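Long-range contact in bacteriocin immunity protein (Pseudomonas aeruginosa, PDB 4UHP), which binds the DNase domain of the bacteriocin pyocin AP41 and so probably protects the producing cell from its own toxin: residues D[18-23]-D[66-71]. Sequence-based numbering, arbitrary orientation.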
loop_
_atom_site.group_PDB
_atom_site.type_symbol
_atom_site.label_atom_id
_atom_site.label_comp_id
_atom_site.label_asym_id
_atom_site.label_seq_id
_atom_site.Cartn_x
_atom_site.Cartn_y
_atom_site.Cartn_z
ATOM N N ILE D 18 -11.582 -2.267 -14.247
ATOM C CA ILE D 18 -10.360 -2.670 -13.560
ATOM C C ILE D 18 -10.040 -1.727 -12.404
ATOM O O ILE D 18 -9.666 -2.168 -11.313
ATOM C CB ILE D 18 -9.157 -2.711 -14.524
ATOM C CG1 ILE D 18 -9.380 -3.755 -15.618
ATOM C CG2 ILE D 18 -7.870 -3.002 -13.772
ATOM C CD1 ILE D 18 -8.228 -3.862 -16.589
ATOM N N ILE D 19 -10.191 -0.427 -12.648
ATOM C CA ILE D 19 -9.869 0.580 -11.645
ATOM C C ILE D 19 -10.766 0.457 -10.411
ATOM O O ILE D 19 -10.315 0.653 -9.281
ATOM C CB ILE D 19 -9.985 2.002 -12.224
ATOM C CG1 ILE D 19 -9.107 2.137 -13.469
ATOM C CG2 ILE D 19 -9.576 3.033 -11.190
ATOM C CD1 ILE D 19 -7.652 1.786 -13.222
ATOM N N GLU D 20 -12.030 0.109 -10.630
ATOM C CA GLU D 20 -12.982 -0.050 -9.536
ATOM C C GLU D 20 -12.533 -1.126 -8.547
ATOM O O GLU D 20 -12.913 -1.107 -7.377
ATOM C CB GLU D 20 -14.370 -0.385 -10.085
ATOM C CG GLU D 20 -15.069 0.790 -10.749
ATOM C CD GLU D 20 -16.342 0.390 -11.469
ATOM O OE1 GLU D 20 -16.522 -0.817 -11.740
ATOM O OE2 GLU D 20 -17.159 1.285 -11.771
ATOM N N GLU D 21 -11.711 -2.055 -9.023
ATOM C CA GLU D 21 -11.242 -3.158 -8.195
ATOM C C GLU D 21 -10.248 -2.668 -7.137
ATOM O O GLU D 21 -9.948 -3.377 -6.178
ATOM C CB GLU D 21 -10.617 -4.246 -9.076
ATOM C CG GLU D 21 -10.529 -5.615 -8.421
ATOM C CD GLU D 21 -10.538 -6.756 -9.429
ATOM O OE1 GLU D 21 -10.899 -6.521 -10.602
ATOM O OE2 GLU D 21 -10.182 -7.890 -9.045
ATOM N N PHE D 22 -9.753 -1.445 -7.308
ATOM C CA PHE D 22 -8.872 -0.829 -6.319
ATOM C C PHE D 22 -9.661 -0.151 -5.199
ATOM O O PHE D 22 -9.083 0.515 -4.340
ATOM C CB PHE D 22 -7.942 0.184 -6.990
ATOM C CG PHE D 22 -6.943 -0.437 -7.921
ATOM C CD1 PHE D 22 -5.725 -0.892 -7.449
ATOM C CD2 PHE D 22 -7.228 -0.575 -9.268
ATOM C CE1 PHE D 22 -4.807 -1.468 -8.304
ATOM C CE2 PHE D 22 -6.314 -1.151 -10.127
ATOM C CZ PHE D 22 -5.102 -1.599 -9.644
ATOM N N PHE D 23 -10.978 -0.330 -5.208
ATOM C CA PHE D 23 -11.844 0.296 -4.214
ATOM C C PHE D 23 -12.823 -0.704 -3.608
ATOM O O PHE D 23 -13.384 -0.462 -2.543
ATOM C CB PHE D 23 -12.616 1.464 -4.836
ATOM C CG PHE D 23 -11.741 2.603 -5.277
ATOM C CD1 PHE D 23 -11.135 2.588 -6.523
ATOM C CD2 PHE D 23 -11.531 3.693 -4.449
ATOM C CE1 PHE D 23 -10.328 3.637 -6.933
ATOM C CE2 PHE D 23 -10.728 4.746 -4.853
ATOM C CZ PHE D 23 -10.124 4.716 -6.097
ATOM N N GLU D 66 -9.753 11.274 -6.956
ATOM C CA GLU D 66 -9.556 10.146 -6.043
ATOM C C GLU D 66 -10.414 8.932 -6.382
ATOM O O GLU D 66 -10.116 7.815 -5.961
ATOM C CB GLU D 66 -9.850 10.567 -4.599
ATOM C CG GLU D 66 -8.961 11.676 -4.069
ATOM C CD GLU D 66 -9.548 13.056 -4.287
ATOM O OE1 GLU D 66 -10.522 13.179 -5.061
ATOM O OE2 GLU D 66 -9.038 14.016 -3.672
ATOM N N THR D 67 -11.487 9.162 -7.125
ATOM C CA THR D 67 -12.448 8.113 -7.445
ATOM C C THR D 67 -12.029 7.382 -8.718
ATOM O O THR D 67 -11.199 7.889 -9.468
ATOM C CB THR D 67 -13.864 8.697 -7.622
ATOM O OG1 THR D 67 -13.903 9.490 -8.815
ATOM C CG2 THR D 67 -14.242 9.553 -6.421
ATOM N N PRO D 68 -12.591 6.182 -8.958
ATOM C CA PRO D 68 -12.306 5.449 -10.197
ATOM C C PRO D 68 -12.467 6.309 -11.449
ATOM O O PRO D 68 -11.625 6.238 -12.341
ATOM C CB PRO D 68 -13.338 4.322 -10.174
ATOM C CG PRO D 68 -13.546 4.052 -8.716
ATOM C CD PRO D 68 -13.415 5.385 -8.025
ATOM N N GLU D 69 -13.524 7.115 -11.495
ATOM C CA GLU D 69 -13.768 8.019 -12.617
ATOM C C GLU D 69 -12.646 9.044 -12.771
ATOM O O GLU D 69 -12.231 9.358 -13.888
ATOM C CB GLU D 69 -15.109 8.737 -12.438
ATOM C CG GLU D 69 -16.329 7.825 -12.469
ATOM C CD GLU D 69 -16.762 7.466 -13.879
ATOM O OE1 GLU D 69 -16.066 7.859 -14.840
ATOM O OE2 GLU D 69 -17.806 6.796 -14.029
ATOM N N GLY D 70 -12.158 9.561 -11.646
ATOM C CA GLY D 70 -11.076 10.529 -11.652
ATOM C C GLY D 70 -9.765 9.934 -12.132
ATOM O O GLY D 70 -9.017 10.575 -12.872
ATOM N N ILE D 71 -9.486 8.705 -11.703
ATOM C CA ILE D 71 -8.292 7.983 -12.131
ATOM C C ILE D 71 -8.291 7.778 -13.646
ATOM O O ILE D 71 -7.291 8.031 -14.320
ATOM C CB ILE D 71 -8.184 6.618 -11.431
ATOM C CG1 ILE D 71 -8.043 6.815 -9.919
ATOM C CG2 ILE D 71 -7.010 5.829 -11.985
ATOM C CD1 ILE D 71 -8.064 5.534 -9.124
#
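Phe23, in the segment 18-23 that begins on helix 12-19, meets Pro68 in the first turn of helix 68-81, an apolar joint between two helices of the four-helix colicin/pyocin immunity fold. The two side chains reach toward each other tip to tip: Pro68 CD sits over one face of the phenyl ring, 3.8 Å from its centroid and 15° off the normal, a CH-pi contact, and Pro68 CG approaches CD1 (3.6 Å). At the ring edge lie Ile71 CD1, 3.7 Å from Phe23 CE1, and the carbonyl oxygen of Glu66, 3.1 Å from Phe23 CZ. Pro68 is the first residue of helix 68-81, with Thr67 at the N-cap, where Thr67 OG1 accepts a weak bond from Gly70 N (3.3 Å). Deeper in, Ile19 CG2, anti to its backbone N, touches Ile71 CD1 (3.6 Å) where the two side chains cross obliquely. Behind this pair, Ile19 reaches Phe45 of helix 31-49, and Ile71 packs on Val57 and Ile58 of helix 56-59, tying the joint to the other two helices. On the outer side Glu20 crosses Pro68 at about a right angle, CG lying 4.0 Å from Pro68 CB, while its OE1 forms a salt bridge with Lys26.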